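Local structure of metallo-beta-lactamase (Pseudomonas stutzeri, 4ZEJ) at residues T75-D80 with N102-E107; N14-T19 with V59-K64. The protein probably hydrolyses beta-lactams to substituted beta-amino acids at a site that holds two zinc ions. All coordinates share one frame; numbering follows the deposited sequence.

Interaction 1: residues T75-D80 with N102-E107; sequences THWHED and NHLLKE. With ZN (zinc ion), chain D; ZN (zinc ion), chain C.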
ATOM      1  N   THR A  75      -4.198  -1.267   1.117  1.00 21.70           N
ATOM      2  CA  THR A  75      -3.531  -1.648   2.378  1.00 21.64           C
ATOM      3  C   THR A  75      -4.016  -0.884   3.615  1.00 21.47           C
ATOM      4  O   THR A  75      -3.689  -1.265   4.729  1.00 22.21           O
ATOM      5  CB  THR A  75      -2.004  -1.558   2.257  1.00 21.37           C
ATOM      6  OG1 THR A  75      -1.619  -0.223   1.915  1.00 20.62           O
ATOM      7  CG2 THR A  75      -1.491  -2.534   1.181  1.00 21.58           C
ATOM      8  N   HIS A  76      -4.779   0.190   3.420  1.00 21.06           N
ATOM      9  CA  HIS A  76      -5.681   0.719   4.467  1.00 21.84           C
ATOM     10  C   HIS A  76      -6.706   1.625   3.787  1.00 21.88           C
ATOM     11  O   HIS A  76      -6.659   1.780   2.577  1.00 21.83           O
ATOM     12  CB  HIS A  76      -4.960   1.388   5.662  1.00 21.77           C
ATOM     13  CG  HIS A  76      -4.342   2.713   5.366  1.00 21.20           C
ATOM     14  ND1 HIS A  76      -3.134   2.836   4.718  1.00 20.70           N
ATOM     15  CD2 HIS A  76      -4.729   3.969   5.675  1.00 21.69           C
ATOM     16  CE1 HIS A  76      -2.821   4.109   4.614  1.00 20.78           C
ATOM     17  NE2 HIS A  76      -3.769   4.816   5.187  1.00 21.31           N
ATOM     18  N   TRP A  77      -7.634   2.198   4.537  1.00 22.94           N
ATOM     19  CA  TRP A  77      -8.815   2.831   3.916  1.00 23.83           C
ATOM     20  C   TRP A  77      -8.618   4.234   3.341  1.00 23.78           C
ATOM     21  O   TRP A  77      -9.442   4.686   2.545  1.00 24.49           O
ATOM     22  CB  TRP A  77     -10.001   2.812   4.871  1.00 25.58           C
ATOM     23  CG  TRP A  77      -9.954   3.800   6.004  1.00 26.25           C
ATOM     24  CD1 TRP A  77      -9.340   3.642   7.207  1.00 26.29           C
ATOM     25  CD2 TRP A  77     -10.584   5.089   6.041  1.00 27.35           C
ATOM     26  NE1 TRP A  77      -9.548   4.750   7.997  1.00 27.35           N
ATOM     27  CE2 TRP A  77     -10.310   5.652   7.304  1.00 27.91           C
ATOM     28  CE3 TRP A  77     -11.350   5.822   5.124  1.00 28.11           C
ATOM     29  CZ2 TRP A  77     -10.765   6.930   7.674  1.00 29.59           C
ATOM     30  CZ3 TRP A  77     -11.818   7.088   5.497  1.00 29.74           C
ATOM     31  CH2 TRP A  77     -11.521   7.625   6.758  1.00 30.32           C
ATOM     32  N   HIS A  78      -7.549   4.928   3.720  1.00 23.24           N
ATOM     33  CA  HIS A  78      -7.404   6.334   3.320  1.00 23.71           C
ATOM     34  C   HIS A  78      -7.269   6.494   1.813  1.00 23.54           C
ATOM     35  O   HIS A  78      -6.883   5.557   1.106  1.00 22.15           O
ATOM     36  CB  HIS A  78      -6.233   7.010   4.035  1.00 23.52           C
ATOM     37  CG  HIS A  78      -6.455   7.192   5.504  1.00 24.63           C
ATOM     38  ND1 HIS A  78      -5.426   7.275   6.416  1.00 24.71           N
ATOM     39  CD2 HIS A  78      -7.597   7.292   6.222  1.00 25.96           C
ATOM     40  CE1 HIS A  78      -5.925   7.454   7.627  1.00 25.97           C
ATOM     41  NE2 HIS A  78      -7.240   7.454   7.536  1.00 26.66           N
ATOM     42  N   GLU A  79      -7.563   7.703   1.343  1.00 25.08           N
ATOM     43  CA  GLU A  79      -7.665   7.991  -0.093  1.00 26.00           C
ATOM     44  C   GLU A  79      -6.396   7.752  -0.906  1.00 24.87           C
ATOM     45  O   GLU A  79      -6.482   7.385  -2.091  1.00 24.54           O
ATOM     46  CB  GLU A  79      -8.146   9.429  -0.320  1.00 29.06           C
ATOM     47  CG  GLU A  79      -9.604   9.633   0.055  1.00 32.05           C
ATOM     48  CD  GLU A  79     -10.099  11.057  -0.162  1.00 35.49           C
ATOM     49  OE1 GLU A  79      -9.537  11.787  -1.021  1.00 37.23           O
ATOM     50  OE2 GLU A  79     -11.076  11.447   0.517  1.00 39.32           O
ATOM     51  N   ASP A  80      -5.224   7.929  -0.291  1.00 24.31           N
ATOM     52  CA  ASP A  80      -3.970   7.633  -0.998  1.00 24.23           C
ATOM     53  C   ASP A  80      -3.796   6.140  -1.329  1.00 23.54           C
ATOM     54  O   ASP A  80      -2.963   5.804  -2.154  1.00 23.65           O
ATOM     55  CB  ASP A  80      -2.727   8.192  -0.278  1.00 24.47           C
ATOM     56  CG  ASP A  80      -2.490   7.583   1.084  1.00 24.55           C
ATOM     57  OD1 ASP A  80      -3.446   7.441   1.847  1.00 25.64           O
ATOM     58  OD2 ASP A  80      -1.340   7.277   1.421  1.00 24.13           O
ATOM     59  N   ASN A 102     -12.783  -2.326   4.416  1.00 28.64           N
ATOM     60  CA  ASN A 102     -14.105  -2.147   3.787  1.00 30.20           C
ATOM     61  C   ASN A 102     -15.153  -1.553   4.739  1.00 31.26           C
ATOM     62  O   ASN A 102     -15.958  -0.717   4.314  1.00 30.99           O
ATOM     63  CB  ASN A 102     -14.625  -3.455   3.156  1.00 32.70           C
ATOM     64  CG  ASN A 102     -14.511  -3.477   1.634  1.00 33.62           C
ATOM     65  OD1 ASN A 102     -13.896  -2.608   1.008  1.00 32.42           O
ATOM     66  ND2 ASN A 102     -15.125  -4.484   1.026  1.00 36.95           N
ATOM     67  N   HIS A 103     -15.132  -1.968   6.010  1.00 32.84           N
ATOM     68  CA  HIS A 103     -16.007  -1.371   7.038  1.00 35.28           C
ATOM     69  C   HIS A 103     -15.749   0.124   7.200  1.00 33.75           C
ATOM     70  O   HIS A 103     -16.683   0.929   7.251  1.00 34.58           O
ATOM     71  CB  HIS A 103     -15.823  -2.072   8.394  1.00 38.43           C
ATOM     72  CG  HIS A 103     -16.661  -1.495   9.492  1.00 42.55           C
ATOM     73  ND1 HIS A 103     -18.020  -1.710   9.580  1.00 46.22           N
ATOM     74  CD2 HIS A 103     -16.335  -0.716  10.553  1.00 44.50           C
ATOM     75  CE1 HIS A 103     -18.498  -1.086  10.643  1.00 49.14           C
ATOM     76  NE2 HIS A 103     -17.497  -0.473  11.250  1.00 48.03           N
ATOM     77  N   LEU A 104     -14.473   0.493   7.265  1.00 31.85           N
ATOM     78  CA  LEU A 104     -14.089   1.898   7.392  1.00 31.59           C
ATOM     79  C   LEU A 104     -14.424   2.722   6.151  1.00 30.45           C
ATOM     80  O   LEU A 104     -14.810   3.880   6.286  1.00 31.60           O
ATOM     81  CB  LEU A 104     -12.602   2.030   7.757  1.00 31.34           C
ATOM     82  CG  LEU A 104     -12.294   1.647   9.210  1.00 33.33           C
ATOM     83  CD1 LEU A 104     -10.811   1.353   9.405  1.00 33.47           C
ATOM     84  CD2 LEU A 104     -12.755   2.724  10.181  1.00 36.19           C
ATOM     85  N   LEU A 105     -14.295   2.133   4.958  1.00 29.23           N
ATOM     86  CA  LEU A 105     -14.715   2.825   3.737  1.00 29.14           C
ATOM     87  C   LEU A 105     -16.222   3.139   3.795  1.00 31.88           C
ATOM     88  O   LEU A 105     -16.631   4.289   3.593  1.00 32.83           O
ATOM     89  CB  LEU A 105     -14.375   2.017   2.485  1.00 28.22           C
ATOM     90  CG  LEU A 105     -12.874   1.972   2.157  1.00 26.88           C
ATOM     91  CD1 LEU A 105     -12.606   0.883   1.128  1.00 26.95           C
ATOM     92  CD2 LEU A 105     -12.363   3.328   1.678  1.00 27.10           C
ATOM     93  N   LYS A 106     -17.024   2.132   4.114  1.00 33.68           N
ATOM     94  CA  LYS A 106     -18.485   2.318   4.189  1.00 37.90           C
ATOM     95  C   LYS A 106     -18.894   3.363   5.238  1.00 40.02           C
ATOM     96  O   LYS A 106     -19.698   4.257   4.945  1.00 41.43           O
ATOM     97  CB  LYS A 106     -19.182   0.980   4.435  1.00 40.33           C
ATOM     98  CG  LYS A 106     -19.105   0.036   3.247  1.00 41.00           C
ATOM     99  CD  LYS A 106     -19.811  -1.287   3.519  1.00 45.03           C
ATOM    100  CE  LYS A 106     -18.975  -2.473   3.058  1.00 44.91           C
ATOM    101  NZ  LYS A 106     -19.772  -3.735   3.108  1.00 49.41           N
ATOM    102  N   GLU A 107     -18.312   3.265   6.436  1.00 40.16           N
ATOM    103  CA  GLU A 107     -18.552   4.210   7.536  1.00 42.86           C
ATOM    104  C   GLU A 107     -18.282   5.659   7.127  1.00 42.45           C
ATOM    105  O   GLU A 107     -18.986   6.566   7.566  1.00 45.23           O
ATOM    106  CB  GLU A 107     -17.691   3.827   8.758  1.00 44.09           C
ATOM    107  CG  GLU A 107     -17.749   4.772   9.958  1.00 48.41           C
ATOM    108  CD  GLU A 107     -19.141   4.915  10.561  1.00 53.57           C
ATOM    109  OE1 GLU A 107     -19.897   3.919  10.557  1.00 55.76           O
ATOM    110  OE2 GLU A 107     -19.492   6.017  11.053  1.00 57.07           O
TER
HETATM  111 ZN    ZN D 302      -3.480   6.798   5.994  1.00 23.06          ZN
HETATM  112 ZN    ZN C 301      -0.346   7.107   3.186  1.00 26.41          ZN
HETATM  113  O   HOH W   1      -3.210   9.266   6.433  1.00 40.78           O

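Interaction 2: residues N14-T19 with V59-K64; sequences NIFLHT and VHWIRK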
ATOM      1  N   ASN A  14      10.009  -7.935 -12.573  1.00 37.76           N
ATOM      2  CA  ASN A  14       8.587  -8.169 -12.318  1.00 36.65           C
ATOM      3  C   ASN A  14       7.917  -7.229 -11.308  1.00 33.62           C
ATOM      4  O   ASN A  14       6.742  -7.413 -11.010  1.00 33.10           O
ATOM      5  CB  ASN A  14       8.322  -9.649 -11.945  1.00 38.62           C
ATOM      6  CG  ASN A  14       8.528 -10.591 -13.115  1.00 41.54           C
ATOM      7  OD1 ASN A  14       8.191 -10.259 -14.244  1.00 42.37           O
ATOM      8  ND2 ASN A  14       9.059 -11.779 -12.847  1.00 43.90           N
ATOM      9  N   ILE A  15       8.627  -6.215 -10.815  1.00 31.95           N
ATOM     10  CA  ILE A  15       8.088  -5.330  -9.772  1.00 29.79           C
ATOM     11  C   ILE A  15       8.275  -3.875 -10.166  1.00 28.45           C
ATOM     12  O   ILE A  15       9.404  -3.419 -10.393  1.00 28.78           O
ATOM     13  CB  ILE A  15       8.748  -5.580  -8.391  1.00 29.94           C
ATOM     14  CG1 ILE A  15       8.617  -7.056  -7.974  1.00 31.57           C
ATOM     15  CG2 ILE A  15       8.159  -4.637  -7.332  1.00 28.38           C
ATOM     16  CD1 ILE A  15       7.213  -7.555  -7.694  1.00 31.41           C
ATOM     17  N   PHE A  16       7.163  -3.143 -10.227  1.00 27.29           N
ATOM     18  CA  PHE A  16       7.176  -1.743 -10.615  1.00 26.38           C
ATOM     19  C   PHE A  16       6.555  -0.886  -9.526  1.00 24.70           C
ATOM     20  O   PHE A  16       5.535  -1.259  -8.945  1.00 23.88           O
ATOM     21  CB  PHE A  16       6.419  -1.560 -11.926  1.00 27.39           C
ATOM     22  CG  PHE A  16       7.069  -2.269 -13.084  1.00 29.76           C
ATOM     23  CD1 PHE A  16       7.945  -1.592 -13.921  1.00 30.73           C
ATOM     24  CD2 PHE A  16       6.847  -3.629 -13.298  1.00 31.40           C
ATOM     25  CE1 PHE A  16       8.567  -2.245 -14.978  1.00 33.17           C
ATOM     26  CE2 PHE A  16       7.475  -4.300 -14.345  1.00 33.82           C
ATOM     27  CZ  PHE A  16       8.333  -3.606 -15.188  1.00 34.81           C
ATOM     28  N   LEU A  17       7.188   0.252  -9.270  1.00 23.82           N
ATOM     29  CA  LEU A  17       6.709   1.238  -8.305  1.00 22.99           C
ATOM     30  C   LEU A  17       5.947   2.302  -9.055  1.00 22.23           C
ATOM     31  O   LEU A  17       6.458   2.848 -10.039  1.00 23.40           O
ATOM     32  CB  LEU A  17       7.908   1.880  -7.609  1.00 23.25           C
ATOM     33  CG  LEU A  17       7.595   2.947  -6.564  1.00 22.99           C
ATOM     34  CD1 LEU A  17       7.100   2.283  -5.303  1.00 23.31           C
ATOM     35  CD2 LEU A  17       8.863   3.765  -6.294  1.00 23.53           C
ATOM     36  N   HIS A  18       4.709   2.572  -8.637  1.00 21.48           N
ATOM     37  CA  HIS A  18       3.968   3.702  -9.163  1.00 21.10           C
ATOM     38  C   HIS A  18       3.923   4.822  -8.131  1.00 20.21           C
ATOM     39  O   HIS A  18       3.705   4.577  -6.945  1.00 19.60           O
ATOM     40  CB  HIS A  18       2.584   3.321  -9.729  1.00 21.60           C
ATOM     41  CG  HIS A  18       1.582   2.814  -8.738  1.00 21.38           C
ATOM     42  ND1 HIS A  18       0.845   3.649  -7.926  1.00 21.22           N
ATOM     43  CD2 HIS A  18       1.091   1.568  -8.532  1.00 21.95           C
ATOM     44  CE1 HIS A  18      -0.011   2.935  -7.221  1.00 21.56           C
ATOM     45  NE2 HIS A  18       0.110   1.673  -7.575  1.00 22.06           N
ATOM     46  N   THR A  19       4.203   6.035  -8.593  1.00 20.27           N
ATOM     47  CA  THR A  19       4.242   7.220  -7.751  1.00 20.03           C
ATOM     48  C   THR A  19       3.219   8.204  -8.291  1.00 20.20           C
ATOM     49  O   THR A  19       3.242   8.541  -9.480  1.00 20.58           O
ATOM     50  CB  THR A  19       5.636   7.876  -7.741  1.00 20.49           C
ATOM     51  OG1 THR A  19       6.616   6.914  -7.344  1.00 21.62           O
ATOM     52  CG2 THR A  19       5.672   9.050  -6.759  1.00 20.47           C
ATOM     53  N   VAL A  59      -3.688   1.738 -15.398  1.00 25.96           N
ATOM     54  CA  VAL A  59      -4.394   0.605 -16.027  1.00 26.94           C
ATOM     55  C   VAL A  59      -4.095   0.543 -17.539  1.00 28.21           C
ATOM     56  O   VAL A  59      -3.865  -0.543 -18.098  1.00 28.91           O
ATOM     57  CB  VAL A  59      -5.911   0.657 -15.720  1.00 27.44           C
ATOM     58  CG1 VAL A  59      -6.687  -0.380 -16.514  1.00 28.64           C
ATOM     59  CG2 VAL A  59      -6.160   0.438 -14.226  1.00 26.63           C
ATOM     60  N   HIS A  60      -4.067   1.699 -18.192  1.00 28.44           N
ATOM     61  CA  HIS A  60      -3.701   1.768 -19.606  1.00 29.84           C
ATOM     62  C   HIS A  60      -2.294   1.251 -19.861  1.00 29.98           C
ATOM     63  O   HIS A  60      -2.068   0.568 -20.853  1.00 30.34           O
ATOM     64  CB  HIS A  60      -3.835   3.200 -20.139  1.00 30.60           C
ATOM     65  CG  HIS A  60      -5.243   3.619 -20.379  1.00 31.64           C
ATOM     66  ND1 HIS A  60      -5.586   4.610 -21.274  1.00 33.10           N
ATOM     67  CD2 HIS A  60      -6.410   3.139 -19.887  1.00 31.66           C
ATOM     68  CE1 HIS A  60      -6.899   4.735 -21.305  1.00 33.64           C
ATOM     69  NE2 HIS A  60      -7.420   3.861 -20.465  1.00 32.65           N
ATOM     70  N   TRP A  61      -1.355   1.577 -18.972  1.00 29.05           N
ATOM     71  CA  TRP A  61       0.019   1.102 -19.097  1.00 29.58           C
ATOM     72  C   TRP A  61       0.091  -0.426 -18.992  1.00 30.21           C
ATOM     73  O   TRP A  61       0.785  -1.073 -19.790  1.00 31.20           O
ATOM     74  CB  TRP A  61       0.927   1.775 -18.056  1.00 28.74           C
ATOM     75  CG  TRP A  61       2.376   1.307 -18.069  1.00 29.50           C
ATOM     76  CD1 TRP A  61       3.400   1.827 -18.805  1.00 30.69           C
ATOM     77  CD2 TRP A  61       2.941   0.248 -17.287  1.00 29.79           C
ATOM     78  NE1 TRP A  61       4.566   1.149 -18.540  1.00 31.47           N
ATOM     79  CE2 TRP A  61       4.314   0.175 -17.611  1.00 30.83           C
ATOM     80  CE3 TRP A  61       2.417  -0.664 -16.361  1.00 29.51           C
ATOM     81  CZ2 TRP A  61       5.172  -0.772 -17.037  1.00 31.63           C
ATOM     82  CZ3 TRP A  61       3.272  -1.609 -15.788  1.00 30.36           C
ATOM     83  CH2 TRP A  61       4.638  -1.649 -16.126  1.00 31.06           C
ATOM     84  N   ILE A  62      -0.639  -0.987 -18.031  1.00 29.27           N
ATOM     85  CA  ILE A  62      -0.674  -2.435 -17.808  1.00 30.38           C
ATOM     86  C   ILE A  62      -1.193  -3.156 -19.067  1.00 32.31           C
ATOM     87  O   ILE A  62      -0.589  -4.138 -19.535  1.00 33.11           O
ATOM     88  CB  ILE A  62      -1.533  -2.779 -16.561  1.00 29.44           C
ATOM     89  CG1 ILE A  62      -0.811  -2.316 -15.291  1.00 28.14           C
ATOM     90  CG2 ILE A  62      -1.803  -4.277 -16.452  1.00 30.61           C
ATOM     91  CD1 ILE A  62      -1.660  -2.325 -14.041  1.00 27.55           C
ATOM     92  N   ARG A  63      -2.304  -2.654 -19.603  1.00 32.98           N
ATOM     93  CA  ARG A  63      -2.931  -3.226 -20.820  1.00 35.46           C
ATOM     94  C   ARG A  63      -2.093  -3.028 -22.083  1.00 37.04           C
ATOM     95  O   ARG A  63      -1.989  -3.951 -22.913  1.00 38.13           O
ATOM     96  CB  ARG A  63      -4.344  -2.651 -21.042  1.00 36.04           C
ATOM     97  CG  ARG A  63      -5.484  -3.457 -20.437  1.00 37.01           C
ATOM     98  CD  ARG A  63      -5.559  -3.380 -18.935  1.00 36.28           C
ATOM     99  NE  ARG A  63      -6.651  -4.187 -18.363  1.00 37.36           N
ATOM    100  CZ  ARG A  63      -7.887  -3.769 -18.061  1.00 37.73           C
ATOM    101  NH1 ARG A  63      -8.294  -2.524 -18.290  1.00 37.70           N
ATOM    102  NH2 ARG A  63      -8.748  -4.626 -17.525  1.00 38.49           N
ATOM    103  N   LYS A  64      -1.520  -1.833 -22.244  1.00 37.10           N
ATOM    104  CA  LYS A  64      -0.616  -1.533 -23.370  1.00 39.65           C
ATOM    105  C   LYS A  64       0.521  -2.552 -23.480  1.00 39.77           C
ATOM    106  O   LYS A  64       0.884  -2.965 -24.582  1.00 41.08           O
ATOM    107  CB  LYS A  64      -0.004  -0.134 -23.231  1.00 40.89           C
ATOM    108  CG  LYS A  64       0.192   0.626 -24.542  1.00 44.38           C
ATOM    109  CD  LYS A  64       0.028   2.136 -24.335  1.00 45.46           C
ATOM    110  CE  LYS A  64      -1.423   2.487 -23.983  1.00 45.63           C
ATOM    111  NZ  LYS A  64      -1.728   3.940 -23.922  1.00 46.47           N
TER

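Interaction 1: residues T75-D80 with N102-E107
One zinc ion is gripped by the two histidines on either side of W77, which packs against L104 and L105. H76 uses NE2, 2.2 Å from the zinc, and H78 uses ND1, 2.0 Å from it; H138 and a water molecule also bind. Two residues on, D80 places OD2 2.0 Å from the second zinc, which C157 and H199 share. This is the HXHXD signature of class B1 metallo-beta-lactamases, and W77 fills its first X. Imidazole is a neutral borderline donor that zinc accepts readily, and using NE2 in one histidine and ND1 in the other lets both reach one ion.

The indole of W77 lies alongside H78, whose ring stands between it and that zinc. Over one face, toward the indole's rim, is H78 CD2, 3.3 Å above the plane; W77 CZ2 lies at the H78 ring edge, in plane, so the rings do not stack flat. H78 NE2 is hydrogen-bonded to E172, which should steady this ligand. Over the opposite face, L104 CB makes a CH-pi contact 3.8 Å from the centroid of the W77 five-membered ring, and L104 CD1 reaches W77 CD1 at 3.5 Å. W77 CB points at the helix, and chi1 of 75° turns the ring across that direction, one face to L104, the other to H78. L105 CD2 is in van der Waals contact with W77 O, whose hydrogen bond is to T82 OG1.

The zinc loop leaves strand 68-73 and enters helix 79-82 with H78 as N-cap, while helix 99-107 follows the adjacent parallel strand 95-98.

Interaction 2: residues N14-T19 with V59-K64
F16 and W61 meet in an edge-to-face aromatic pair that bridges a strand and a helix. CH2, at the far end of the indole's six-membered ring, stands 3.8 Å above the plane of the F16 ring and over its centre. Its closest atom there is F16 CG, 3.9 Å from W61 CH2. The centroids of the phenyl and the indole six-membered ring lie 5.2 Å apart, and the tilt of 63° between the planes brings the slightly positive C-H of W61 CH2 onto the phenyl face.

Helix 52-64 lies along the outer side of the seven-stranded sheet in the alpha-beta/beta-alpha sandwich of the metallo-beta-lactamases, and the gap from helix to strand is wide here, F16 CA being 10.7 Å from I62 CA. Two large aromatic side chains span it. W61 holds its CG trans to the backbone N, extending the indole from the helix toward the sheet. In F16 the CG lies opposite the carbonyl carbon instead (chi1 -64°), and chi2 of -95° sets the ring roughly perpendicular to the plane through CA, CB and CG, so that a face meets W61. Beside this pair, strand 7-12 adds I8 against W61 and K10 against F16, whereas I15, the residue before F16, points to the other side of the strand, as alternate strand residues do, and touches S150.

In the fold
Interaction 2 comes first along the chain and closes before interaction 1 opens. Their centres are 23 Å apart, and the nearest atoms, about 7 Å apart, do not touch. The seven-stranded sheet connects them: 14-19 belongs to strand 15-24 near one margin, while strand 68-73, reached soon after helix 52-64 ends, leads into the zinc loop 75-80. Interaction 2 is thus surface packing of a helix on the sheet, away from the metals. Interaction 1 lies beyond the ends of neighbouring strands 68-73 and 95-98, where one leads into the zinc loop and the other into helix 99-107, and it joins two zinc-binding histidines to that helix through the residue between them.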